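Local coordinates for protein transcarboxylase 5S subunit (Propionibacterium freudenreichii subsp. shermanii, PDB 1RQB) that transfers a carboxyl group from the biotin of the 1.3S subunit to pyruvate, forming oxaloacetate, at a cobalt-containing TIM-barrel active site, at residues Asp34-Gln37 with Arg43-Met46; Glu65-Ala70 with Asp82-Leu87; Gln37-Thr42 with Ala295-Tyr300. All blocks are in the same frame, centred on the assembly; numbering follows the deposited sequence.

Interaction 1: residues Asp34-Gln37 with Arg43-Met46; sequences DAHQ and RMAM. With CO (cobalt (II) ion), chain B.
His36 and Met44, a selenomethionine here, meet with the CB of Met44 lying over one face of the imidazole, and the two side chains cross at about a right angle. The CB sits 3.5 Å from the centroid of the His36 ring and 16° off its normal, a CH-pi contact. Its closest approach is 3.4 Å, from Met44 CB to His36 CG. With CG of His36 held between its own backbone N and carbonyl carbon (chi1 65°), the ring presents this face to the loop. Arg43 N lies at the ring edge, 4.1 Å from His36 ND1 and not bonded to it; ND1 is buried without a polar partner, while NE2 makes a weak hydrogen bond to Leu32 O. An imidazole lost to an alanine here would probably leave Met44 CB without its flat support and open a gap between helix 31-39 and the loop. Two residues earlier, Asp34 OD1 binds cobalt at 2.0 Å, and Asp34 OD2 accepts from the metal-bound water at 2.6 Å. The contact thus joins the loop to helix 31-39 of the TIM-barrel carboxyltransferase active site, the helix that carries substrate-binding residues 34-37 and the cobalt ligand Asp34.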
ATOM      1  N   ASP A  34      14.974  -0.892  -9.528  1.00  8.53           N
ATOM      2  CA  ASP A  34      14.231  -1.908  -8.767  1.00  9.78           C
ATOM      3  C   ASP A  34      12.711  -1.802  -8.934  1.00  8.24           C
ATOM      4  O   ASP A  34      12.022  -2.821  -8.911  1.00  8.11           O
ATOM      5  CB  ASP A  34      14.605  -1.844  -7.278  1.00 10.92           C
ATOM      6  CG  ASP A  34      14.503  -3.203  -6.590  1.00 10.17           C
ATOM      7  OD1 ASP A  34      14.491  -3.235  -5.347  1.00 11.71           O
ATOM      8  OD2 ASP A  34      14.450  -4.243  -7.289  1.00 11.33           O
ATOM      9  N   ALA A  35      12.163  -0.603  -9.111  1.00  9.24           N
ATOM     10  CA  ALA A  35      10.699  -0.502  -9.221  1.00  9.00           C
ATOM     11  C   ALA A  35      10.175  -1.290 -10.423  1.00 13.03           C
ATOM     12  O   ALA A  35       9.246  -2.085 -10.283  1.00 10.46           O
ATOM     13  CB  ALA A  35      10.248   0.966  -9.309  1.00  9.25           C
ATOM     14  N   HIS A  36      10.755  -1.097 -11.611  1.00 10.73           N
ATOM     15  CA  HIS A  36      10.206  -1.826 -12.763  1.00 12.37           C
ATOM     16  C   HIS A  36      10.707  -3.270 -12.778  1.00 11.88           C
ATOM     17  O   HIS A  36      10.064  -4.153 -13.344  1.00 10.25           O
ATOM     18  CB  HIS A  36      10.478  -1.093 -14.079  1.00 12.67           C
ATOM     19  CG  HIS A  36      11.920  -0.988 -14.440  1.00 14.96           C
ATOM     20  ND1 HIS A  36      12.586  -1.975 -15.133  1.00 14.09           N
ATOM     21  CD2 HIS A  36      12.820  -0.002 -14.226  1.00 14.29           C
ATOM     22  CE1 HIS A  36      13.836  -1.598 -15.334  1.00 14.09           C
ATOM     23  NE2 HIS A  36      14.003  -0.405 -14.794  1.00 13.72           N
ATOM     24  N   GLN A  37      11.843  -3.524 -12.141  1.00  8.89           N
ATOM     25  CA  GLN A  37      12.313  -4.914 -12.060  1.00 11.46           C
ATOM     26  C   GLN A  37      11.307  -5.719 -11.234  1.00 12.60           C
ATOM     27  O   GLN A  37      10.957  -6.848 -11.570  1.00 11.73           O
ATOM     28  CB  GLN A  37      13.679  -5.004 -11.362  1.00 13.47           C
ATOM     29  CG  GLN A  37      14.172  -6.460 -11.186  1.00 11.96           C
ATOM     30  CD  GLN A  37      15.592  -6.562 -10.647  1.00 15.57           C
ATOM     31  OE1 GLN A  37      16.489  -5.837 -11.077  1.00 12.74           O
ATOM     32  NE2 GLN A  37      15.806  -7.485  -9.714  1.00 16.87           N
ATOM     33  N   ARG A  43      11.130  -4.874 -17.669  1.00 13.88           N
ATOM     34  CA  ARG A  43      10.956  -4.619 -19.106  1.00 12.30           C
ATOM     35  C   ARG A  43      10.935  -3.133 -19.474  1.00 16.89           C
ATOM     36  O   ARG A  43      10.794  -2.801 -20.650  1.00 15.36           O
ATOM     37  CB  ARG A  43       9.659  -5.256 -19.599  1.00 14.48           C
ATOM     38  CG  ARG A  43       9.616  -6.780 -19.563  1.00 12.08           C
ATOM     39  CD  ARG A  43      10.738  -7.369 -20.402  1.00 15.20           C
ATOM     40  NE  ARG A  43      10.445  -8.736 -20.835  1.00 14.21           N
ATOM     41  CZ  ARG A  43      10.471  -9.819 -20.072  1.00 17.41           C
ATOM     42  NH1 ARG A  43      10.787  -9.741 -18.786  1.00 18.91           N
ATOM     43  NH2 ARG A  43      10.179 -10.996 -20.614  1.00 17.13           N
HETATM   44  N   MSE A  44      11.096  -2.230 -18.515  1.00 14.02           N
HETATM   45  CA  MSE A  44      11.015  -0.797 -18.831  1.00 17.23           C
HETATM   46  C   MSE A  44      12.018  -0.388 -19.914  1.00 17.74           C
HETATM   47  O   MSE A  44      13.224  -0.576 -19.769  1.00 17.17           O
HETATM   48  CB  MSE A  44      11.274   0.060 -17.600  1.00 19.25           C
HETATM   49  CG  MSE A  44      11.262   1.525 -17.940  1.00 22.26           C
HETATM   50 SE   MSE A  44       9.489   2.208 -17.748  1.00 43.95          SE
HETATM   51  CE  MSE A  44       9.675   2.641 -15.961  1.00 17.27           C
ATOM     52  N   ALA A  45      11.504   0.234 -20.970  1.00 15.47           N
ATOM     53  CA  ALA A  45      12.345   0.685 -22.090  1.00 15.27           C
ATOM     54  C   ALA A  45      12.953   2.049 -21.762  1.00 17.22           C
ATOM     55  O   ALA A  45      12.308   2.907 -21.161  1.00 15.14           O
ATOM     56  CB  ALA A  45      11.512   0.778 -23.359  1.00 17.25           C
HETATM   57  N   MSE A  46      14.192   2.249 -22.200  1.00 16.23           N
HETATM   58  CA  MSE A  46      14.911   3.507 -21.953  1.00 21.04           C
HETATM   59  C   MSE A  46      14.096   4.688 -22.485  1.00 20.09           C
HETATM   60  O   MSE A  46      14.045   5.746 -21.859  1.00 17.75           O
HETATM   61  CB  MSE A  46      16.290   3.467 -22.624  1.00 25.43           C
HETATM   62  CG  MSE A  46      17.141   4.680 -22.306  1.00 29.22           C
HETATM   63 SE   MSE A  46      17.397   4.857 -20.359  1.00 43.89          SE
HETATM   64  CE  MSE A  46      19.151   5.697 -20.387  1.00 28.57           C
TER
HETATM   65 CO    CO B 529      15.028  -4.649  -4.011  1.00 12.04          CO
HETATM   66  O   HOH W   1      14.785  -6.211  -5.632  1.00 11.42           O

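Interaction 2: residues Glu65-Ala70 with Asp82-Leu87; sequences ECWGGA and DPWERL
At the rim of the TIM barrel, the C-terminal part of strand 63-68 packs against the first turn of helix 83-93, with the indole of Trp67 as the centrepiece. Its NE1 donates to Pro83 O at 2.9 Å, a bent bond with an N-H...O angle of 139°; the donor stands above the carbonyl plane, and the oxygen is tilted from the ring plane of Trp67. Leu87 N reaches Pro83 O from the opposite face, as part of the helix itself. Trp67 CH2 points into the face of Trp84, 3.7 Å from Trp84 CZ3, in an edge-to-face stack with the six-membered rings at 61°. Leu87 lies across a face of Trp67: with CG anti to the backbone N (chi1 172°), its CD2 comes directly over the six-membered ring, 3.9 Å from the centroid, while Leu87 CB lies over the same ring system, nearest Trp67 NE1 (3.8 Å). A water links Cys66 O to Arg86 NH1. Asp82 is the N-cap, its OD1 accepting from Trp84 N at 3.0 Å, and Trp84 NE1 is hydrogen-bonded to Tyr72 OH. One polar bond at the indole edge, together with apolar contacts to its face and far rim, would hold Trp67 against turning in this buried setting, and Pro83 O, gripped by two donors, ties the indole to the helical bonding of the first turn.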
ATOM      1  N   GLU A  65      18.969   4.924  -7.987  1.00  8.10           N
ATOM      2  CA  GLU A  65      19.381   3.578  -8.407  1.00 11.25           C
ATOM      3  C   GLU A  65      18.972   3.434  -9.874  1.00 15.71           C
ATOM      4  O   GLU A  65      17.801   3.604 -10.209  1.00 16.10           O
ATOM      5  CB  GLU A  65      18.705   2.512  -7.531  1.00 15.15           C
ATOM      6  CG  GLU A  65      19.325   1.125  -7.717  1.00 18.53           C
ATOM      7  CD  GLU A  65      18.478   0.014  -7.128  1.00 22.36           C
ATOM      8  OE1 GLU A  65      18.984  -0.724  -6.257  1.00 21.50           O
ATOM      9  OE2 GLU A  65      17.310  -0.122  -7.549  1.00 19.51           O
ATOM     10  N   CYS A  66      19.919   3.134 -10.759  1.00 10.34           N
ATOM     11  CA  CYS A  66      19.542   3.081 -12.178  1.00 12.01           C
ATOM     12  C   CYS A  66      20.312   2.008 -12.949  1.00 13.66           C
ATOM     13  O   CYS A  66      20.249   1.976 -14.177  1.00 16.03           O
ATOM     14  CB  CYS A  66      19.819   4.438 -12.821  1.00 17.28           C
ATOM     15  SG  CYS A  66      21.558   4.917 -12.668  1.00 21.97           S
ATOM     16  N   TRP A  67      21.013   1.114 -12.263  1.00 12.08           N
ATOM     17  CA  TRP A  67      21.776   0.112 -13.019  1.00 14.44           C
ATOM     18  C   TRP A  67      22.016  -1.127 -12.155  1.00 16.17           C
ATOM     19  O   TRP A  67      21.804  -1.115 -10.944  1.00 12.35           O
ATOM     20  CB  TRP A  67      23.116   0.725 -13.470  1.00 14.44           C
ATOM     21  CG  TRP A  67      23.609   0.226 -14.819  1.00 15.55           C
ATOM     22  CD1 TRP A  67      22.949   0.316 -16.012  1.00 12.90           C
ATOM     23  CD2 TRP A  67      24.873  -0.398 -15.103  1.00 13.79           C
ATOM     24  NE1 TRP A  67      23.724  -0.210 -17.025  1.00 14.33           N
ATOM     25  CE2 TRP A  67      24.909  -0.654 -16.496  1.00 14.53           C
ATOM     26  CE3 TRP A  67      25.977  -0.769 -14.315  1.00 13.89           C
ATOM     27  CZ2 TRP A  67      26.010  -1.258 -17.122  1.00 13.82           C
ATOM     28  CZ3 TRP A  67      27.074  -1.376 -14.936  1.00 15.33           C
ATOM     29  CH2 TRP A  67      27.080  -1.611 -16.330  1.00 14.69           C
ATOM     30  N   GLY A  68      22.448  -2.203 -12.801  1.00 16.71           N
ATOM     31  CA  GLY A  68      22.712  -3.419 -12.064  1.00 15.95           C
ATOM     32  C   GLY A  68      21.452  -4.223 -11.850  1.00 17.59           C
ATOM     33  O   GLY A  68      20.430  -3.983 -12.490  1.00 14.77           O
ATOM     34  N   GLY A  69      21.518  -5.174 -10.927  1.00 15.71           N
ATOM     35  CA  GLY A  69      20.365  -6.019 -10.691  1.00 16.08           C
ATOM     36  C   GLY A  69      20.124  -6.798 -11.974  1.00 17.25           C
ATOM     37  O   GLY A  69      21.072  -7.155 -12.672  1.00 17.88           O
ATOM     38  N   ALA A  70      18.859  -7.016 -12.313  1.00 14.97           N
ATOM     39  CA  ALA A  70      18.496  -7.790 -13.510  1.00 14.22           C
ATOM     40  C   ALA A  70      18.408  -6.901 -14.753  1.00 15.74           C
ATOM     41  O   ALA A  70      18.087  -7.394 -15.834  1.00 12.45           O
ATOM     42  CB  ALA A  70      17.145  -8.481 -13.279  1.00 15.71           C
ATOM     43  N   ASP A  82      22.118  -1.900 -25.334  1.00 13.73           N
ATOM     44  CA  ASP A  82      23.434  -2.084 -24.704  1.00 14.67           C
ATOM     45  C   ASP A  82      23.359  -1.444 -23.315  1.00 12.32           C
ATOM     46  O   ASP A  82      23.153  -0.238 -23.195  1.00 10.84           O
ATOM     47  CB  ASP A  82      24.528  -1.392 -25.531  1.00 14.96           C
ATOM     48  CG  ASP A  82      25.930  -1.782 -25.083  1.00 25.49           C
ATOM     49  OD1 ASP A  82      26.119  -2.029 -23.872  1.00 23.56           O
ATOM     50  OD2 ASP A  82      26.842  -1.835 -25.940  1.00 27.83           O
ATOM     51  N   PRO A  83      23.528  -2.241 -22.248  1.00 13.59           N
ATOM     52  CA  PRO A  83      23.460  -1.714 -20.874  1.00 12.54           C
ATOM     53  C   PRO A  83      24.453  -0.577 -20.621  1.00 14.63           C
ATOM     54  O   PRO A  83      24.187   0.331 -19.836  1.00 12.90           O
ATOM     55  CB  PRO A  83      23.787  -2.931 -20.005  1.00 13.94           C
ATOM     56  CG  PRO A  83      23.543  -4.116 -20.891  1.00 19.85           C
ATOM     57  CD  PRO A  83      23.962  -3.647 -22.259  1.00 13.50           C
ATOM     58  N   TRP A  84      25.607  -0.632 -21.276  1.00 12.78           N
ATOM     59  CA  TRP A  84      26.621   0.413 -21.080  1.00 13.44           C
ATOM     60  C   TRP A  84      26.151   1.732 -21.700  1.00 14.87           C
ATOM     61  O   TRP A  84      26.481   2.811 -21.211  1.00 14.45           O
ATOM     62  CB  TRP A  84      27.969  -0.048 -21.665  1.00 12.18           C
ATOM     63  CG  TRP A  84      28.511  -1.290 -20.972  1.00 14.85           C
ATOM     64  CD1 TRP A  84      28.365  -2.586 -21.385  1.00 13.52           C
ATOM     65  CD2 TRP A  84      29.237  -1.347 -19.735  1.00 13.20           C
ATOM     66  NE1 TRP A  84      28.952  -3.438 -20.489  1.00 15.09           N
ATOM     67  CE2 TRP A  84      29.495  -2.709 -19.465  1.00 17.02           C
ATOM     68  CE3 TRP A  84      29.695  -0.379 -18.826  1.00 15.55           C
ATOM     69  CZ2 TRP A  84      30.191  -3.133 -18.321  1.00 14.23           C
ATOM     70  CZ3 TRP A  84      30.389  -0.797 -17.694  1.00 13.63           C
ATOM     71  CH2 TRP A  84      30.631  -2.162 -17.449  1.00 14.22           C
ATOM     72  N   GLU A  85      25.374   1.663 -22.776  1.00 14.90           N
ATOM     73  CA  GLU A  85      24.871   2.900 -23.390  1.00 16.08           C
ATOM     74  C   GLU A  85      23.811   3.510 -22.470  1.00 14.37           C
ATOM     75  O   GLU A  85      23.686   4.730 -22.368  1.00 14.16           O
ATOM     76  CB  GLU A  85      24.261   2.602 -24.762  1.00 23.32           C
ATOM     77  CG  GLU A  85      23.697   3.821 -25.476  1.00 35.36           C
ATOM     78  CD  GLU A  85      24.767   4.804 -25.925  1.00 44.00           C
ATOM     79  OE1 GLU A  85      24.403   5.815 -26.572  1.00 51.11           O
ATOM     80  OE2 GLU A  85      25.965   4.573 -25.638  1.00 46.20           O
ATOM     81  N   ARG A  86      23.042   2.655 -21.798  1.00 14.66           N
ATOM     82  CA  ARG A  86      22.013   3.151 -20.873  1.00 10.91           C
ATOM     83  C   ARG A  86      22.692   3.890 -19.717  1.00 11.91           C
ATOM     84  O   ARG A  86      22.262   4.970 -19.315  1.00 11.34           O
ATOM     85  CB  ARG A  86      21.163   1.990 -20.325  1.00 13.87           C
ATOM     86  CG  ARG A  86      20.171   2.429 -19.237  1.00 15.09           C
ATOM     87  CD  ARG A  86      19.334   1.272 -18.654  1.00 18.05           C
ATOM     88  NE  ARG A  86      18.370   0.736 -19.613  1.00 19.61           N
ATOM     89  CZ  ARG A  86      17.363  -0.076 -19.292  1.00 21.87           C
ATOM     90  NH1 ARG A  86      17.189  -0.462 -18.033  1.00 16.30           N
ATOM     91  NH2 ARG A  86      16.502  -0.474 -20.226  1.00 15.57           N
ATOM     92  N   LEU A  87      23.761   3.301 -19.186  1.00 11.25           N
ATOM     93  CA  LEU A  87      24.502   3.927 -18.082  1.00 11.89           C
ATOM     94  C   LEU A  87      25.078   5.267 -18.544  1.00 13.73           C
ATOM     95  O   LEU A  87      24.977   6.269 -17.838  1.00 13.31           O
ATOM     96  CB  LEU A  87      25.639   3.015 -17.599  1.00 10.28           C
ATOM     97  CG  LEU A  87      26.620   3.613 -16.579  1.00 16.28           C
ATOM     98  CD1 LEU A  87      25.863   4.154 -15.362  1.00 18.05           C
ATOM     99  CD2 LEU A  87      27.614   2.546 -16.156  1.00 15.25           C
TER
HETATM  100  O   HOH W   2      17.991   0.718 -15.474  1.00 21.48           O

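Interaction 3: residues Gln37-Thr42 with Ala295-Tyr300; sequences QSLMAT and AIRPKY
The side chain of Met40, a selenomethionine, starts with CG between its backbone N and carbonyl carbon (chi1 50°) and bends again at chi2 and chi3, which carries SE to Tyr300 and brings CE beside Arg297 NE. Arg297, by contrast, is extended from CG to NE and runs outward from the 3-10 segment until the guanidinium lies beside Leu39 and Met40. SE of Met40 lies 4.0 Å from Tyr300 CB and 4.8 Å from the centroid of the Tyr300 ring, approaching obliquely, so this is a Met-aromatic contact made with selenium in place of sulfur. CE of Met40 is 4.0 Å from Arg297 NE. Leu39 places CD1 over one face of the guanidinium, 4.0 Å from Arg297 NH2, and its other methyl, CD2, is just as near to that nitrogen. No hydrogen bond crosses between the segments. The polar ends are satisfied by other partners: Arg297 NE forms a salt bridge with Glu304 and its NH1 hydrogen-bonds to Ser255 O, while Tyr300 OH hydrogen-bonds to Asp48 and to Ala45 N. The contact joins the end of helix 31-39 to the chain that follows helix 283-296, two parts of the protein more than 250 residues apart in sequence. Its chemistry is packing without hydrogen bonds, methyl groups and selenium set against a guanidinium and the aliphatic and aromatic carbons of a tyrosine; the charge of Arg297 is probably offset in part by Glu304, while Leu39 CD1 packs over one guanidinium face.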
ATOM      1  N   GLN A  37      11.843  -3.524 -12.141  1.00  8.89           N
ATOM      2  CA  GLN A  37      12.313  -4.914 -12.060  1.00 11.46           C
ATOM      3  C   GLN A  37      11.307  -5.719 -11.234  1.00 12.60           C
ATOM      4  O   GLN A  37      10.957  -6.848 -11.570  1.00 11.73           O
ATOM      5  CB  GLN A  37      13.679  -5.004 -11.362  1.00 13.47           C
ATOM      6  CG  GLN A  37      14.172  -6.460 -11.186  1.00 11.96           C
ATOM      7  CD  GLN A  37      15.592  -6.562 -10.647  1.00 15.57           C
ATOM      8  OE1 GLN A  37      16.489  -5.837 -11.077  1.00 12.74           O
ATOM      9  NE2 GLN A  37      15.806  -7.485  -9.714  1.00 16.87           N
ATOM     10  N   SER A  38      10.827  -5.107 -10.161  1.00 12.59           N
ATOM     11  CA  SER A  38       9.919  -5.769  -9.214  1.00 13.45           C
ATOM     12  C   SER A  38       8.464  -5.743  -9.683  1.00 14.80           C
ATOM     13  O   SER A  38       7.707  -6.667  -9.390  1.00 16.58           O
ATOM     14  CB  SER A  38      10.009  -5.073  -7.851  1.00 14.33           C
ATOM     15  OG  SER A  38      11.343  -5.095  -7.366  1.00 15.85           O
ATOM     16  N   LEU A  39       8.066  -4.713 -10.422  1.00  8.25           N
ATOM     17  CA  LEU A  39       6.647  -4.609 -10.795  1.00 10.30           C
ATOM     18  C   LEU A  39       6.352  -5.022 -12.239  1.00 17.67           C
ATOM     19  O   LEU A  39       5.225  -5.419 -12.534  1.00 16.12           O
ATOM     20  CB  LEU A  39       6.163  -3.176 -10.573  1.00 11.15           C
ATOM     21  CG  LEU A  39       6.088  -2.756  -9.100  1.00 10.65           C
ATOM     22  CD1 LEU A  39       5.861  -1.269  -8.990  1.00 14.37           C
ATOM     23  CD2 LEU A  39       4.971  -3.542  -8.413  1.00 17.19           C
HETATM   24  N   MSE A  40       7.322  -4.934 -13.146  1.00 12.83           N
HETATM   25  CA  MSE A  40       6.993  -5.262 -14.541  1.00 14.74           C
HETATM   26  C   MSE A  40       8.109  -6.031 -15.253  1.00 11.40           C
HETATM   27  O   MSE A  40       8.434  -5.769 -16.410  1.00 15.49           O
HETATM   28  CB  MSE A  40       6.583  -3.991 -15.293  1.00 20.25           C
HETATM   29  CG  MSE A  40       7.514  -2.823 -15.178  1.00 29.12           C
HETATM   30 SE   MSE A  40       6.486  -1.141 -15.133  1.00 49.23          SE
HETATM   31  CE  MSE A  40       6.034  -1.099 -13.275  1.00 37.73           C
ATOM     32  N   ALA A  41       8.673  -6.982 -14.522  1.00 10.87           N
ATOM     33  CA  ALA A  41       9.694  -7.919 -15.014  1.00 13.31           C
ATOM     34  C   ALA A  41      10.887  -7.223 -15.674  1.00 14.03           C
ATOM     35  O   ALA A  41      11.434  -7.736 -16.649  1.00 14.68           O
ATOM     36  CB  ALA A  41       9.031  -8.906 -16.000  1.00 15.66           C
ATOM     37  N   THR A  42      11.285  -6.059 -15.163  1.00 14.01           N
ATOM     38  CA  THR A  42      12.468  -5.341 -15.661  1.00 12.59           C
ATOM     39  C   THR A  42      12.347  -4.992 -17.146  1.00 15.52           C
ATOM     40  O   THR A  42      13.359  -4.766 -17.807  1.00 13.08           O
ATOM     41  CB  THR A  42      13.757  -6.211 -15.512  1.00 16.36           C
ATOM     42  OG1 THR A  42      13.625  -7.117 -14.405  1.00 17.20           O
ATOM     43  CG2 THR A  42      14.964  -5.328 -15.279  1.00 15.86           C
ATOM     44  N   ALA A 295       1.511   7.855 -16.758  1.00 13.60           N
ATOM     45  CA  ALA A 295       1.080   7.801 -18.163  1.00 14.81           C
ATOM     46  C   ALA A 295       1.729   6.625 -18.897  1.00 17.86           C
ATOM     47  O   ALA A 295       1.170   6.094 -19.855  1.00 22.30           O
ATOM     48  CB  ALA A 295       1.448   9.121 -18.860  1.00 19.08           C
ATOM     49  N   ILE A 296       2.892   6.190 -18.434  1.00 18.27           N
ATOM     50  CA  ILE A 296       3.633   5.115 -19.110  1.00 18.84           C
ATOM     51  C   ILE A 296       3.300   3.720 -18.575  1.00 18.87           C
ATOM     52  O   ILE A 296       3.293   2.750 -19.333  1.00 15.08           O
ATOM     53  CB  ILE A 296       5.157   5.375 -18.958  1.00 23.98           C
ATOM     54  CG1 ILE A 296       5.585   6.417 -19.990  1.00 26.25           C
ATOM     55  CG2 ILE A 296       5.961   4.070 -19.053  1.00 26.56           C
ATOM     56  CD1 ILE A 296       6.988   6.898 -19.808  1.00 36.54           C
ATOM     57  N   ARG A 297       2.984   3.597 -17.296  1.00 16.20           N
ATOM     58  CA  ARG A 297       2.794   2.264 -16.704  1.00 12.00           C
ATOM     59  C   ARG A 297       1.722   1.402 -17.377  1.00 12.08           C
ATOM     60  O   ARG A 297       1.912   0.194 -17.513  1.00 12.41           O
ATOM     61  CB  ARG A 297       2.530   2.378 -15.209  1.00 14.50           C
ATOM     62  CG  ARG A 297       2.474   1.023 -14.522  1.00 12.59           C
ATOM     63  CD  ARG A 297       2.368   1.182 -13.028  1.00 16.07           C
ATOM     64  NE  ARG A 297       2.313  -0.114 -12.374  1.00 14.99           N
ATOM     65  CZ  ARG A 297       2.292  -0.275 -11.057  1.00 17.31           C
ATOM     66  NH1 ARG A 297       2.333   0.791 -10.256  1.00 14.93           N
ATOM     67  NH2 ARG A 297       2.208  -1.493 -10.541  1.00 14.40           N
ATOM     68  N   PRO A 298       0.579   1.977 -17.802  1.00 15.10           N
ATOM     69  CA  PRO A 298      -0.427   1.108 -18.435  1.00 14.08           C
ATOM     70  C   PRO A 298       0.058   0.281 -19.628  1.00 16.85           C
ATOM     71  O   PRO A 298      -0.492  -0.781 -19.917  1.00 14.33           O
ATOM     72  CB  PRO A 298      -1.541   2.087 -18.819  1.00 19.14           C
ATOM     73  CG  PRO A 298      -1.410   3.161 -17.773  1.00 18.63           C
ATOM     74  CD  PRO A 298       0.090   3.363 -17.731  1.00 14.04           C
ATOM     75  N   LYS A 299       1.093   0.761 -20.314  1.00 11.96           N
ATOM     76  CA  LYS A 299       1.635   0.054 -21.486  1.00 17.97           C
ATOM     77  C   LYS A 299       2.326  -1.254 -21.091  1.00 15.15           C
ATOM     78  O   LYS A 299       2.575  -2.106 -21.942  1.00 15.08           O
ATOM     79  CB  LYS A 299       2.642   0.934 -22.238  1.00 14.41           C
ATOM     80  CG  LYS A 299       2.061   2.232 -22.772  1.00 20.71           C
ATOM     81  CD  LYS A 299       3.039   2.962 -23.698  1.00 28.15           C
ATOM     82  CE  LYS A 299       4.371   3.276 -23.037  1.00 30.08           C
ATOM     83  NZ  LYS A 299       5.250   4.063 -23.961  1.00 31.20           N
ATOM     84  N   TYR A 300       2.621  -1.431 -19.805  1.00 12.28           N
ATOM     85  CA  TYR A 300       3.329  -2.634 -19.345  1.00 11.81           C
ATOM     86  C   TYR A 300       2.387  -3.607 -18.633  1.00 11.52           C
ATOM     87  O   TYR A 300       2.841  -4.511 -17.934  1.00 14.91           O
ATOM     88  CB  TYR A 300       4.469  -2.221 -18.397  1.00 13.11           C
ATOM     89  CG  TYR A 300       5.585  -1.502 -19.124  1.00 11.18           C
ATOM     90  CD1 TYR A 300       5.506  -0.131 -19.405  1.00 13.60           C
ATOM     91  CD2 TYR A 300       6.688  -2.216 -19.603  1.00 12.54           C
ATOM     92  CE1 TYR A 300       6.506   0.505 -20.154  1.00 12.99           C
ATOM     93  CE2 TYR A 300       7.682  -1.597 -20.347  1.00 14.04           C
ATOM     94  CZ  TYR A 300       7.590  -0.249 -20.621  1.00 11.17           C
ATOM     95  OH  TYR A 300       8.580   0.340 -21.363  1.00 13.43           O
TER

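Interactions 1 and 3 both use helix 31-39, share Gln37 and have centres about 6 Å apart; His36 O and Thr42 N lie 2.9 Å apart, a probable hydrogen bond closing the turn from His36 to Thr42. Interaction 2, its centre about 10 Å from that of interaction 1, meets the same helix from strand 63-68 and the loop after it: Gln37 OE1 is 2.9 Å from Ala70 N, linking two substrate-binding residues, and Asp34 N is 3.2 Å from Glu65 OE2. Interaction 1 holds one cobalt ligand, Asp34, which joins His226, His228 and Lys195 around the metal, whereas the side chains of Leu39 and Trp67 stand about 10 and 14 Å from it.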